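Local coordinates for protein probable tRNA pseudouridine synthase D (Methanosarcina mazei, PDB 1Z2Z) that probably converts uridine 13 of transfer RNA into pseudouridine, as a member of the TruD family of pseudouridine synthases, at residues G21-L26 with L426-V432; R27-F33 with D86-L90; E53-W59 with K111-L115; K393-E397 with K409-F414. One frame throughout, in Å; residues are numbered along the deposited sequence.

Interaction 1 (G21-L26 with L426-V432); sequences GLGGQL and LREYMKV
This is a loop-on-helix contact that joins the glycine-rich loop before strand 33-39 to the C-terminal end of helix 423-430. Gly21 and Leu22 run beside the last helical turn, with Gly21 CA 4.6 Å from Lys431 CA and Leu22 CA 4.6 Å from Met430 CA. Lys431 leaves the helix with positive phi (40°). The main bond runs from Gly23 N to Met430 O at 3.2 Å. Leu22 N adds a weak one to Tyr429 O at 3.4 Å. The positive phi of Gly23 (63°/-155°) favours glycine. Gly24 (92°/-169°) calls for it, since a CB would jam against the preceding carbonyl O. Gly23 CA sits 3.5 Å from Val432 CG1. Leu26 (m, t) turns toward the helix. Its CG meets CE of Met430 (m, t, p), which is selenomethionine, at 3.6 Å, and its CD1 meets Leu426 CD1 at 3.4 Å. Both Leu26 and Met430 also touch Val139 of strand 130-142. The loop thus offers backbone NH donors to helix-end carbonyls and apolar cover to the helix side.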
loop_
_atom_site.group_PDB
_atom_site.type_symbol
_atom_site.label_atom_id
_atom_site.label_comp_id
_atom_site.label_asym_id
_atom_site.label_seq_id
_atom_site.Cartn_x
_atom_site.Cartn_y
_atom_site.Cartn_z
ATOM N N GLY A 21 20.361 5.709 -7.478
ATOM C CA GLY A 21 19.865 4.945 -6.353
ATOM C C GLY A 21 20.770 5.045 -5.151
ATOM O O GLY A 21 21.857 4.467 -5.121
ATOM N N LEU A 22 20.301 5.792 -4.162
ATOM C CA LEU A 22 21.014 6.017 -2.920
ATOM C C LEU A 22 21.454 4.696 -2.303
ATOM O O LEU A 22 22.472 4.633 -1.616
ATOM C CB LEU A 22 20.100 6.776 -1.969
ATOM C CG LEU A 22 20.715 7.514 -0.793
ATOM C CD1 LEU A 22 19.751 8.608 -0.358
ATOM C CD2 LEU A 22 21.008 6.542 0.340
ATOM N N GLY A 23 20.688 3.639 -2.561
ATOM C CA GLY A 23 21.020 2.331 -2.022
ATOM C C GLY A 23 20.975 2.316 -0.507
ATOM O O GLY A 23 20.270 3.121 0.102
ATOM N N GLY A 24 21.721 1.406 0.109
ATOM C CA GLY A 24 21.735 1.325 1.560
ATOM C C GLY A 24 20.712 0.349 2.116
ATOM O O GLY A 24 20.104 -0.424 1.370
ATOM N N GLN A 25 20.506 0.393 3.429
ATOM C CA GLN A 25 19.568 -0.509 4.086
ATOM C C GLN A 25 18.724 0.200 5.136
ATOM O O GLN A 25 19.060 1.305 5.569
ATOM C CB GLN A 25 20.341 -1.645 4.734
ATOM C CG GLN A 25 21.403 -1.136 5.675
ATOM C CD GLN A 25 22.301 -2.234 6.180
ATOM O OE1 GLN A 25 22.967 -2.074 7.203
ATOM N NE2 GLN A 25 22.338 -3.356 5.463
ATOM N N LEU A 26 17.635 -0.442 5.547
ATOM C CA LEU A 26 16.738 0.151 6.537
ATOM C C LEU A 26 16.436 -0.763 7.728
ATOM O O LEU A 26 16.711 -1.962 7.692
ATOM C CB LEU A 26 15.416 0.545 5.878
ATOM C CG LEU A 26 15.380 1.389 4.603
ATOM C CD1 LEU A 26 13.908 1.704 4.316
ATOM C CD2 LEU A 26 16.187 2.683 4.751
ATOM N N LEU A 426 10.159 6.196 -0.211
ATOM C CA LEU A 426 11.515 5.672 -0.146
ATOM C C LEU A 426 12.060 5.168 -1.471
ATOM O O LEU A 426 13.222 5.395 -1.786
ATOM C CB LEU A 426 11.573 4.552 0.885
ATOM C CG LEU A 426 11.388 5.006 2.331
ATOM C CD1 LEU A 426 11.438 3.784 3.228
ATOM C CD2 LEU A 426 12.471 6.006 2.725
ATOM N N ARG A 427 11.223 4.484 -2.242
ATOM C CA ARG A 427 11.641 3.955 -3.533
ATOM C C ARG A 427 12.333 5.010 -4.423
ATOM O O ARG A 427 13.332 4.715 -5.071
ATOM C CB ARG A 427 10.434 3.362 -4.257
ATOM C CG ARG A 427 10.791 2.511 -5.460
ATOM C CD ARG A 427 9.538 1.978 -6.157
ATOM N NE ARG A 427 9.143 2.832 -7.269
ATOM C CZ ARG A 427 9.602 2.710 -8.512
ATOM N NH1 ARG A 427 10.471 1.759 -8.822
ATOM N NH2 ARG A 427 9.205 3.558 -9.443
ATOM N N GLU A 428 11.820 6.238 -4.458
ATOM C CA GLU A 428 12.442 7.269 -5.286
ATOM C C GLU A 428 13.781 7.729 -4.705
ATOM O O GLU A 428 14.607 8.308 -5.413
ATOM C CB GLU A 428 11.512 8.482 -5.458
ATOM C CG GLU A 428 10.174 8.180 -6.141
ATOM C CD GLU A 428 10.313 7.632 -7.560
ATOM O OE1 GLU A 428 9.680 6.582 -7.844
ATOM O OE2 GLU A 428 11.040 8.242 -8.389
ATOM N N TYR A 429 13.988 7.474 -3.414
ATOM C CA TYR A 429 15.232 7.853 -2.750
ATOM C C TYR A 429 16.272 6.755 -2.727
ATOM O O TYR A 429 17.466 7.036 -2.781
ATOM C CB TYR A 429 14.992 8.274 -1.306
ATOM C CG TYR A 429 14.520 9.685 -1.171
ATOM C CD1 TYR A 429 13.181 10.002 -1.343
ATOM C CD2 TYR A 429 15.417 10.717 -0.884
ATOM C CE1 TYR A 429 12.742 11.305 -1.229
ATOM C CE2 TYR A 429 14.982 12.035 -0.774
ATOM C CZ TYR A 429 13.641 12.314 -0.948
ATOM O OH TYR A 429 13.180 13.601 -0.854
HETATM N N MSE A 430 15.832 5.507 -2.633
HETATM C CA MSE A 430 16.774 4.402 -2.578
HETATM C C MSE A 430 16.888 3.657 -3.879
HETATM O O MSE A 430 17.930 3.073 -4.172
HETATM C CB MSE A 430 16.377 3.406 -1.495
HETATM C CG MSE A 430 16.568 3.895 -0.082
HETATM SE SE MSE A 430 15.662 2.700 1.139
HETATM C CE MSE A 430 17.099 1.429 1.431
ATOM N N LYS A 431 15.813 3.664 -4.652
ATOM C CA LYS A 431 15.785 2.958 -5.932
ATOM C C LYS A 431 16.493 1.613 -5.816
ATOM O O LYS A 431 17.477 1.369 -6.504
ATOM C CB LYS A 431 16.450 3.798 -7.035
ATOM C CG LYS A 431 15.762 5.135 -7.321
ATOM C CD LYS A 431 16.285 5.786 -8.592
ATOM C CE LYS A 431 15.667 7.153 -8.825
ATOM N NZ LYS A 431 16.097 8.193 -7.839
ATOM N N VAL A 432 16.000 0.748 -4.941
ATOM C CA VAL A 432 16.599 -0.572 -4.775
ATOM C C VAL A 432 15.524 -1.633 -4.734
ATOM O O VAL A 432 14.338 -1.317 -4.705
ATOM C CB VAL A 432 17.431 -0.672 -3.475
ATOM C CG1 VAL A 432 18.681 0.201 -3.578
ATOM C CG2 VAL A 432 16.586 -0.243 -2.299
#

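Interaction 2 (R27-F33 with D86-L90); sequences RQEIEDF and DKRAL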
loop_
_atom_site.group_PDB
_atom_site.type_symbol
_atom_site.label_atom_id
_atom_site.label_comp_id
_atom_site.label_asym_id
_atom_site.label_seq_id
_atom_site.Cartn_x
_atom_site.Cartn_y
_atom_site.Cartn_z
ATOM N N ARG A 27 15.865 -0.188 8.781
ATOM C CA ARG A 27 15.528 -0.967 9.959
ATOM C C ARG A 27 16.765 -1.632 10.552
ATOM O O ARG A 27 16.681 -2.731 11.109
ATOM C CB ARG A 27 14.507 -2.064 9.615
ATOM C CG ARG A 27 13.033 -1.690 9.748
ATOM C CD ARG A 27 12.455 -1.251 8.421
ATOM N NE ARG A 27 11.037 -1.595 8.255
ATOM C CZ ARG A 27 10.024 -1.020 8.904
ATOM N NH1 ARG A 27 10.239 -0.061 9.786
ATOM N NH2 ARG A 27 8.779 -1.386 8.656
ATOM N N GLN A 28 17.918 -0.989 10.422
ATOM C CA GLN A 28 19.120 -1.590 10.977
ATOM C C GLN A 28 19.024 -1.485 12.494
ATOM O O GLN A 28 19.480 -2.365 13.225
ATOM C CB GLN A 28 20.383 -0.885 10.484
ATOM C CG GLN A 28 21.542 -1.868 10.318
ATOM C CD GLN A 28 22.896 -1.203 10.330
ATOM O OE1 GLN A 28 23.174 -0.312 9.528
ATOM N NE2 GLN A 28 23.754 -1.639 11.245
ATOM N N GLU A 29 18.409 -0.402 12.954
ATOM C CA GLU A 29 18.216 -0.163 14.372
ATOM C C GLU A 29 16.804 0.330 14.631
ATOM O O GLU A 29 16.350 1.273 13.996
ATOM C CB GLU A 29 19.242 0.849 14.868
ATOM C CG GLU A 29 20.606 0.236 14.924
ATOM C CD GLU A 29 20.594 -0.993 15.790
ATOM O OE1 GLU A 29 21.432 -1.913 15.567
ATOM O OE2 GLU A 29 19.731 -1.024 16.712
ATOM N N ILE A 30 16.114 -0.314 15.567
ATOM C CA ILE A 30 14.745 0.051 15.891
ATOM C C ILE A 30 14.525 1.553 15.695
ATOM O O ILE A 30 13.654 1.945 14.936
ATOM C CB ILE A 30 14.396 -0.357 17.340
ATOM C CG1 ILE A 30 14.934 -1.766 17.630
ATOM C CG2 ILE A 30 12.897 -0.352 17.538
ATOM C CD1 ILE A 30 14.341 -2.873 16.773
ATOM N N GLU A 31 15.325 2.399 16.330
ATOM C CA GLU A 31 15.121 3.831 16.155
ATOM C C GLU A 31 15.338 4.356 14.717
ATOM O O GLU A 31 15.147 5.543 14.460
ATOM C CB GLU A 31 16.005 4.633 17.122
ATOM C CG GLU A 31 15.584 4.585 18.595
ATOM C CD GLU A 31 15.768 3.207 19.223
ATOM O OE1 GLU A 31 16.590 2.413 18.699
ATOM O OE2 GLU A 31 15.100 2.927 20.252
ATOM N N ASP A 32 15.725 3.498 13.778
ATOM C CA ASP A 32 15.950 3.959 12.406
ATOM C C ASP A 32 14.659 4.119 11.615
ATOM O O ASP A 32 14.673 4.472 10.426
ATOM C CB ASP A 32 16.886 3.011 11.653
ATOM C CG ASP A 32 18.357 3.279 11.951
ATOM O OD1 ASP A 32 19.209 2.554 11.397
ATOM O OD2 ASP A 32 18.654 4.211 12.735
ATOM N N PHE A 33 13.540 3.858 12.279
ATOM C CA PHE A 33 12.238 3.979 11.642
ATOM C C PHE A 33 11.239 4.522 12.645
ATOM O O PHE A 33 10.543 3.759 13.307
ATOM C CB PHE A 33 11.758 2.619 11.131
ATOM C CG PHE A 33 10.864 2.717 9.931
ATOM C CD1 PHE A 33 11.389 2.599 8.649
ATOM C CD2 PHE A 33 9.512 2.981 10.077
ATOM C CE1 PHE A 33 10.580 2.747 7.529
ATOM C CE2 PHE A 33 8.693 3.132 8.962
ATOM C CZ PHE A 33 9.231 3.014 7.687
ATOM N N ASP A 86 4.114 -0.247 12.317
ATOM C CA ASP A 86 5.151 -1.271 12.133
ATOM C C ASP A 86 5.756 -1.756 13.449
ATOM O O ASP A 86 6.066 -0.966 14.345
ATOM C CB ASP A 86 6.295 -0.725 11.263
ATOM C CG ASP A 86 5.931 -0.603 9.792
ATOM O OD1 ASP A 86 6.514 0.286 9.121
ATOM O OD2 ASP A 86 5.090 -1.395 9.305
ATOM N N LYS A 87 5.927 -3.071 13.527
ATOM C CA LYS A 87 6.523 -3.741 14.670
ATOM C C LYS A 87 7.990 -3.278 14.784
ATOM O O LYS A 87 8.351 -2.563 15.731
ATOM C CB LYS A 87 6.388 -5.267 14.471
ATOM C CG LYS A 87 7.587 -6.160 14.799
ATOM C CD LYS A 87 7.953 -6.170 16.281
ATOM C CE LYS A 87 8.877 -7.330 16.618
ATOM N NZ LYS A 87 8.117 -8.594 16.606
ATOM N N ARG A 88 8.825 -3.634 13.809
ATOM C CA ARG A 88 10.224 -3.223 13.854
ATOM C C ARG A 88 10.396 -1.723 13.715
ATOM O O ARG A 88 10.856 -1.248 12.676
ATOM C CB ARG A 88 11.053 -3.915 12.761
ATOM C CG ARG A 88 12.566 -3.688 12.934
ATOM C CD ARG A 88 13.434 -4.705 12.179
ATOM N NE ARG A 88 14.871 -4.470 12.375
ATOM C CZ ARG A 88 15.524 -4.649 13.526
ATOM N NH1 ARG A 88 14.880 -5.073 14.604
ATOM N NH2 ARG A 88 16.822 -4.396 13.600
ATOM N N ALA A 89 10.056 -0.968 14.754
ATOM C CA ALA A 89 10.195 0.482 14.681
ATOM C C ALA A 89 9.797 1.143 15.982
ATOM O O ALA A 89 9.260 0.497 16.874
ATOM C CB ALA A 89 9.330 1.021 13.560
ATOM N N LEU A 90 10.080 2.430 16.107
ATOM C CA LEU A 90 9.683 3.145 17.302
ATOM C C LEU A 90 8.464 3.954 16.884
ATOM O O LEU A 90 8.566 4.946 16.153
ATOM C CB LEU A 90 10.798 4.059 17.800
ATOM C CG LEU A 90 10.355 5.015 18.910
ATOM C CD1 LEU A 90 9.768 4.248 20.067
ATOM C CD2 LEU A 90 11.519 5.869 19.336
#
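Asp86, the predicted nucleophile, comes first. Its OD1 forms a salt bridge with Arg27 NH2 at 2.9 Å, though the hydrogen bond within it is weak. The same OD1 is 3.6 Å from Phe33 CE2. Arg88, the centre of an inverse gamma turn, reaches back with an extended side chain. Its NE and NH2 both donate to Arg27 O, with NE to O at 2.8 Å and NH2 to O at 3.0 Å. Arg88 NH1 is 3.1 Å from Ile30 CD1, so the guanidinium borders on an apolar side chain. Ala89 is buried, its CB 3.8 Å from Phe33 CB and its CA 4.7 Å from Ile30 CA. At Leu90 the second segment enters strand 90-98. Leu90 N donates to Phe33 O at 3.1 Å, just where strand 33-39 begins, and these two strands then run parallel. Leu90 CD2 lies 4.3 Å from Glu31 CG. An aspartate on a loop beside the central sheet, paired with an arginine, is consistent with the active site of pseudouridine synthases.

Interaction 3 (E53-W59 with K111-L115); sequences ELTKRDW and KDIEL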
loop_
_atom_site.group_PDB
_atom_site.type_symbol
_atom_site.label_atom_id
_atom_site.label_comp_id
_atom_site.label_asym_id
_atom_site.label_seq_id
_atom_site.Cartn_x
_atom_site.Cartn_y
_atom_site.Cartn_z
ATOM N N GLU A 53 -1.969 7.299 24.787
ATOM C CA GLU A 53 -0.975 7.426 23.732
ATOM C C GLU A 53 -0.042 6.245 23.934
ATOM O O GLU A 53 0.586 6.119 24.980
ATOM C CB GLU A 53 -0.193 8.717 23.881
ATOM C CG GLU A 53 0.820 8.915 22.798
ATOM C CD GLU A 53 1.729 10.084 23.087
ATOM O OE1 GLU A 53 2.889 9.842 23.482
ATOM O OE2 GLU A 53 1.275 11.243 22.939
ATOM N N LEU A 54 0.021 5.380 22.936
ATOM C CA LEU A 54 0.844 4.192 22.973
ATOM C C LEU A 54 2.173 4.410 22.257
ATOM O O LEU A 54 2.203 4.855 21.112
ATOM C CB LEU A 54 0.079 3.043 22.319
ATOM C CG LEU A 54 0.800 1.725 22.024
ATOM C CD1 LEU A 54 1.425 1.186 23.303
ATOM C CD2 LEU A 54 -0.207 0.722 21.428
ATOM N N THR A 55 3.276 4.123 22.941
ATOM C CA THR A 55 4.596 4.268 22.339
ATOM C C THR A 55 5.207 2.909 22.499
ATOM O O THR A 55 5.341 2.420 23.611
ATOM C CB THR A 55 5.457 5.296 23.073
ATOM O OG1 THR A 55 4.736 6.534 23.194
ATOM C CG2 THR A 55 6.745 5.541 22.292
ATOM N N LYS A 56 5.560 2.290 21.385
ATOM C CA LYS A 56 6.111 0.959 21.444
ATOM C C LYS A 56 7.410 0.821 20.664
ATOM O O LYS A 56 7.634 1.501 19.665
ATOM C CB LYS A 56 5.065 -0.052 20.963
ATOM C CG LYS A 56 4.688 0.033 19.489
ATOM C CD LYS A 56 3.515 -0.884 19.189
ATOM C CE LYS A 56 3.619 -1.444 17.790
ATOM N NZ LYS A 56 4.026 -0.389 16.839
ATOM N N ARG A 57 8.272 -0.064 21.139
ATOM C CA ARG A 57 9.548 -0.270 20.506
ATOM C C ARG A 57 9.687 -1.720 20.119
ATOM O O ARG A 57 9.716 -2.610 20.974
ATOM C CB ARG A 57 10.665 0.131 21.466
ATOM C CG ARG A 57 12.050 -0.086 20.916
ATOM C CD ARG A 57 13.138 0.465 21.841
ATOM N NE ARG A 57 14.475 0.322 21.237
ATOM C CZ ARG A 57 15.069 -0.845 20.968
ATOM N NH1 ARG A 57 16.273 -0.856 20.413
ATOM N NH2 ARG A 57 14.472 -2.000 21.264
ATOM N N ASP A 58 9.755 -1.964 18.819
ATOM C CA ASP A 58 9.905 -3.320 18.318
ATOM C C ASP A 58 8.818 -4.283 18.826
ATOM O O ASP A 58 9.091 -5.450 19.121
ATOM C CB ASP A 58 11.280 -3.849 18.694
ATOM C CG ASP A 58 11.605 -5.126 17.988
ATOM O OD1 ASP A 58 12.536 -5.841 18.429
ATOM O OD2 ASP A 58 10.924 -5.414 16.983
ATOM N N TRP A 59 7.587 -3.783 18.924
ATOM C CA TRP A 59 6.454 -4.588 19.371
ATOM C C TRP A 59 5.442 -4.764 18.246
ATOM O O TRP A 59 5.282 -3.893 17.395
ATOM C CB TRP A 59 5.714 -3.913 20.523
ATOM C CG TRP A 59 6.197 -4.214 21.899
ATOM C CD1 TRP A 59 7.207 -3.588 22.567
ATOM C CD2 TRP A 59 5.592 -5.114 22.835
ATOM N NE1 TRP A 59 7.258 -4.026 23.866
ATOM C CE2 TRP A 59 6.288 -4.961 24.058
ATOM C CE3 TRP A 59 4.538 -6.027 22.762
ATOM C CZ2 TRP A 59 5.942 -5.688 25.204
ATOM C CZ3 TRP A 59 4.197 -6.748 23.891
ATOM C CH2 TRP A 59 4.903 -6.576 25.104
ATOM N N LYS A 111 8.103 -3.730 29.034
ATOM C CA LYS A 111 9.387 -3.407 28.455
ATOM C C LYS A 111 9.254 -2.884 27.029
ATOM O O LYS A 111 8.692 -3.548 26.157
ATOM C CB LYS A 111 10.311 -4.627 28.481
ATOM C CG LYS A 111 11.775 -4.298 28.192
ATOM C CD LYS A 111 12.602 -5.550 27.947
ATOM C CE LYS A 111 14.033 -5.229 27.501
ATOM N NZ LYS A 111 14.158 -4.699 26.105
ATOM N N ASP A 112 9.782 -1.686 26.809
ATOM C CA ASP A 112 9.750 -1.039 25.507
ATOM C C ASP A 112 8.332 -0.606 25.145
ATOM O O ASP A 112 7.914 -0.660 23.988
ATOM C CB ASP A 112 10.339 -1.965 24.427
ATOM C CG ASP A 112 11.877 -2.030 24.473
ATOM O OD1 ASP A 112 12.502 -1.135 25.097
ATOM O OD2 ASP A 112 12.461 -2.964 23.869
ATOM N N ILE A 113 7.603 -0.156 26.155
ATOM C CA ILE A 113 6.244 0.301 25.976
ATOM C C ILE A 113 6.068 1.448 26.921
ATOM O O ILE A 113 6.504 1.393 28.062
ATOM C CB ILE A 113 5.241 -0.783 26.343
ATOM C CG1 ILE A 113 5.379 -1.947 25.359
ATOM C CG2 ILE A 113 3.829 -0.205 26.376
ATOM C CD1 ILE A 113 4.947 -1.616 23.944
ATOM N N GLU A 114 5.421 2.491 26.442
ATOM C CA GLU A 114 5.191 3.654 27.251
ATOM C C GLU A 114 3.720 3.969 27.078
ATOM O O GLU A 114 3.220 3.995 25.956
ATOM C CB GLU A 114 6.075 4.775 26.729
ATOM C CG GLU A 114 6.262 5.930 27.667
ATOM C CD GLU A 114 7.631 6.570 27.511
ATOM O OE1 GLU A 114 7.859 7.255 26.487
ATOM O OE2 GLU A 114 8.483 6.376 28.410
ATOM N N LEU A 115 3.022 4.178 28.190
ATOM C CA LEU A 115 1.597 4.477 28.177
ATOM C C LEU A 115 1.331 5.833 28.810
ATOM O O LEU A 115 1.745 6.084 29.937
ATOM C CB LEU A 115 0.832 3.403 28.952
ATOM C CG LEU A 115 0.805 1.978 28.403
ATOM C CD1 LEU A 115 -0.044 1.114 29.312
ATOM C CD2 LEU A 115 0.231 1.956 26.981
#
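Ile113 is the apolar centre. Its CD1 sits over the face of the Trp59 five-membered ring, 3.3 Å from the ring centroid, in a CH-pi contact. The same CD1 is 3.4 Å from Lys56 CB, and Ile113 CG2 is 4.1 Å from Leu54 CD1. Leu54 CD1 also meets Leu115 CD2 at 3.9 Å. By strand alternation Leu54, Lys56, Ile113 and Leu115 share one face of the sheet, and Thr55 and Glu114 lie on the other. The backbones pair as antiparallel strands: the axes of 53-57 and 113-115 come within 4.8 Å, with N-to-C directions 171° apart. Thr55 and Glu114 form the hydrogen-bonded pair: Thr55 N to Glu114 O is 3.0 Å and Glu114 N to Thr55 O is 2.8 Å. Arg57 N adds a bond to Asp112 O at 2.9 Å, and Trp59 NE1 donates to Lys111 O at 2.7 Å. At the polar edge, Asp112 OD2 bridges Arg57 NH2 (3.4 Å, weak) and Lys111 NZ (3.3 Å, weak). Arg57 NE has a second acid partner, Glu31. In the sheet, strand 49-57 runs between strands 90-98 and 113-121, antiparallel to both. Leu64 of helix 61-72 packs on Leu54, Trp59 and Ile113.

Interaction 4 (K393-E397 with K409-F414); sequences KPKFE and KAVLEF
Residues 393-397 are extended and run roughly antiparallel to 409-414; the direction from CA 394 to CA 397 lies 152° from that of CA 409 to CA 414. Strands 398-400 and 408-417 pair antiparallel, and 393-397 continues this pairing ahead of 398-400. CA atoms pair Pro394 with Phe414 (4.6 Å), Lys395 with Glu413 (5.5 Å), Phe396 with Leu412 (4.8 Å) and Glu397 with Val411 (4.9 Å). The firmest bond is Val411 N to Glu397 O at 2.7 Å. Pairing loosens toward Lys395: Lys395 N to Glu413 O is 3.3 Å, and Glu413 N to Lys395 O is a weak 3.4 Å. Glu397 CB and Val411 CB are 3.7 Å apart. Glu413 (chi1 p) lays its CG 3.2 Å from Lys395 O, while its carboxylate pairs with Arg136 of strand 130-142. Phe396 (chi1 p) carries its ring away from the strand onto Leu153 and Thr157 of helix 146-163. Leu412 (m, t) brings its CD2 to 4.4 Å from Phe396 CB and 4.5 Å from Pro394 CB. Phe414 also takes chi1 p, and its CB lies 4.0 Å from Pro394 CB.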
loop_
_atom_site.group_PDB
_atom_site.type_symbol
_atom_site.label_atom_id
_atom_site.label_comp_id
_atom_site.label_asym_id
_atom_site.label_seq_id
_atom_site.Cartn_x
_atom_site.Cartn_y
_atom_site.Cartn_z
ATOM N N LYS A 393 6.365 16.295 0.752
ATOM C CA LYS A 393 7.375 17.345 0.810
ATOM C C LYS A 393 8.407 16.969 1.866
ATOM O O LYS A 393 8.460 17.565 2.941
ATOM C CB LYS A 393 6.722 18.684 1.161
ATOM C CG LYS A 393 7.689 19.849 1.195
ATOM C CD LYS A 393 6.955 21.172 1.226
ATOM C CE LYS A 393 7.949 22.290 1.059
ATOM N NZ LYS A 393 8.860 21.936 -0.069
ATOM N N PRO A 394 9.250 15.971 1.561
ATOM C CA PRO A 394 10.293 15.475 2.463
ATOM C C PRO A 394 11.390 16.459 2.833
ATOM O O PRO A 394 11.569 17.481 2.175
ATOM C CB PRO A 394 10.828 14.247 1.729
ATOM C CG PRO A 394 10.640 14.604 0.296
ATOM C CD PRO A 394 9.275 15.237 0.283
ATOM N N LYS A 395 12.103 16.134 3.910
ATOM C CA LYS A 395 13.209 16.940 4.429
ATOM C C LYS A 395 14.364 15.981 4.741
ATOM O O LYS A 395 14.326 15.254 5.731
ATOM C CB LYS A 395 12.765 17.670 5.702
ATOM C CG LYS A 395 11.614 18.651 5.485
ATOM C CD LYS A 395 10.990 19.140 6.801
ATOM C CE LYS A 395 10.122 18.060 7.461
ATOM N NZ LYS A 395 9.448 18.511 8.722
ATOM N N PHE A 396 15.387 15.984 3.889
ATOM C CA PHE A 396 16.532 15.095 4.061
ATOM C C PHE A 396 17.591 15.629 5.020
ATOM O O PHE A 396 17.599 16.806 5.381
ATOM C CB PHE A 396 17.161 14.790 2.697
ATOM C CG PHE A 396 17.711 15.999 2.005
ATOM C CD1 PHE A 396 19.009 16.431 2.263
ATOM C CD2 PHE A 396 16.916 16.739 1.135
ATOM C CE1 PHE A 396 19.506 17.586 1.672
ATOM C CE2 PHE A 396 17.401 17.895 0.540
ATOM C CZ PHE A 396 18.701 18.321 0.806
ATOM N N GLU A 397 18.488 14.733 5.417
ATOM C CA GLU A 397 19.568 15.025 6.349
ATOM C C GLU A 397 20.612 13.926 6.139
ATOM O O GLU A 397 20.373 12.764 6.475
ATOM C CB GLU A 397 19.021 14.977 7.783
ATOM C CG GLU A 397 20.051 15.113 8.905
ATOM C CD GLU A 397 20.466 16.552 9.152
ATOM O OE1 GLU A 397 19.572 17.416 9.278
ATOM O OE2 GLU A 397 21.684 16.809 9.239
ATOM N N LYS A 409 24.746 7.841 5.886
ATOM C CA LYS A 409 23.368 7.534 6.252
ATOM C C LYS A 409 22.481 8.697 5.826
ATOM O O LYS A 409 22.961 9.815 5.653
ATOM C CB LYS A 409 23.248 7.334 7.762
ATOM C CG LYS A 409 23.576 8.595 8.543
ATOM C CD LYS A 409 23.269 8.450 10.007
ATOM C CE LYS A 409 23.496 9.768 10.689
ATOM N NZ LYS A 409 23.357 9.669 12.161
ATOM N N ALA A 410 21.188 8.441 5.670
ATOM C CA ALA A 410 20.257 9.494 5.262
ATOM C C ALA A 410 19.041 9.494 6.180
ATOM O O ALA A 410 18.472 8.444 6.451
ATOM C CB ALA A 410 19.830 9.270 3.821
ATOM N N VAL A 411 18.648 10.668 6.659
ATOM C CA VAL A 411 17.497 10.773 7.546
ATOM C C VAL A 411 16.302 11.406 6.833
ATOM O O VAL A 411 16.143 12.622 6.860
ATOM C CB VAL A 411 17.813 11.639 8.789
ATOM C CG1 VAL A 411 16.605 11.705 9.703
ATOM C CG2 VAL A 411 19.000 11.065 9.535
ATOM N N LEU A 412 15.463 10.584 6.209
ATOM C CA LEU A 412 14.285 11.075 5.498
ATOM C C LEU A 412 13.080 11.258 6.412
ATOM O O LEU A 412 12.530 10.278 6.900
ATOM C CB LEU A 412 13.905 10.099 4.389
ATOM C CG LEU A 412 14.713 10.201 3.094
ATOM C CD1 LEU A 412 14.460 8.976 2.219
ATOM C CD2 LEU A 412 14.326 11.492 2.370
ATOM N N GLU A 413 12.646 12.495 6.636
ATOM C CA GLU A 413 11.485 12.720 7.498
ATOM C C GLU A 413 10.382 13.485 6.791
ATOM O O GLU A 413 10.569 14.631 6.397
ATOM C CB GLU A 413 11.898 13.475 8.752
ATOM C CG GLU A 413 12.718 14.692 8.462
ATOM C CD GLU A 413 13.341 15.248 9.711
ATOM O OE1 GLU A 413 14.222 16.134 9.593
ATOM O OE2 GLU A 413 12.946 14.796 10.810
ATOM N N PHE A 414 9.225 12.857 6.642
ATOM C CA PHE A 414 8.109 13.500 5.967
ATOM C C PHE A 414 6.796 13.060 6.605
ATOM O O PHE A 414 6.786 12.567 7.735
ATOM C CB PHE A 414 8.146 13.108 4.498
ATOM C CG PHE A 414 8.231 11.624 4.275
ATOM C CD1 PHE A 414 7.085 10.846 4.212
ATOM C CD2 PHE A 414 9.453 11.001 4.118
ATOM C CE1 PHE A 414 7.165 9.456 4.007
ATOM C CE2 PHE A 414 9.535 9.617 3.914
ATOM C CZ PHE A 414 8.393 8.856 3.853
#

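Overall arrangement
Interactions 2, 3 and 4 involve strands of the mixed sheet, and interaction 1 packs against it. Interactions 2 and 3 have centres about 12 Å apart, and their segments alternate along the chain. They touch through the Glu31-Arg57 salt bridge. Interactions 1 and 4, also about 12 Å between centres, meet where Tyr429 and Leu426 pack on Leu412; helix 423-430 follows strand 408-417 in the chain. Interaction 1 spans nearly the whole chain, and the other three fall between its segments. Its first segment runs straight on into interaction 2. Interactions 3 and 4, centres about 24 Å apart, do not touch. Interaction 1 joins 21-26 to 426-432, and the side chains of Leu426 and Asp86, the predicted nucleophile, are about 8 Å apart. Both chain ends thus meet near the probable active site.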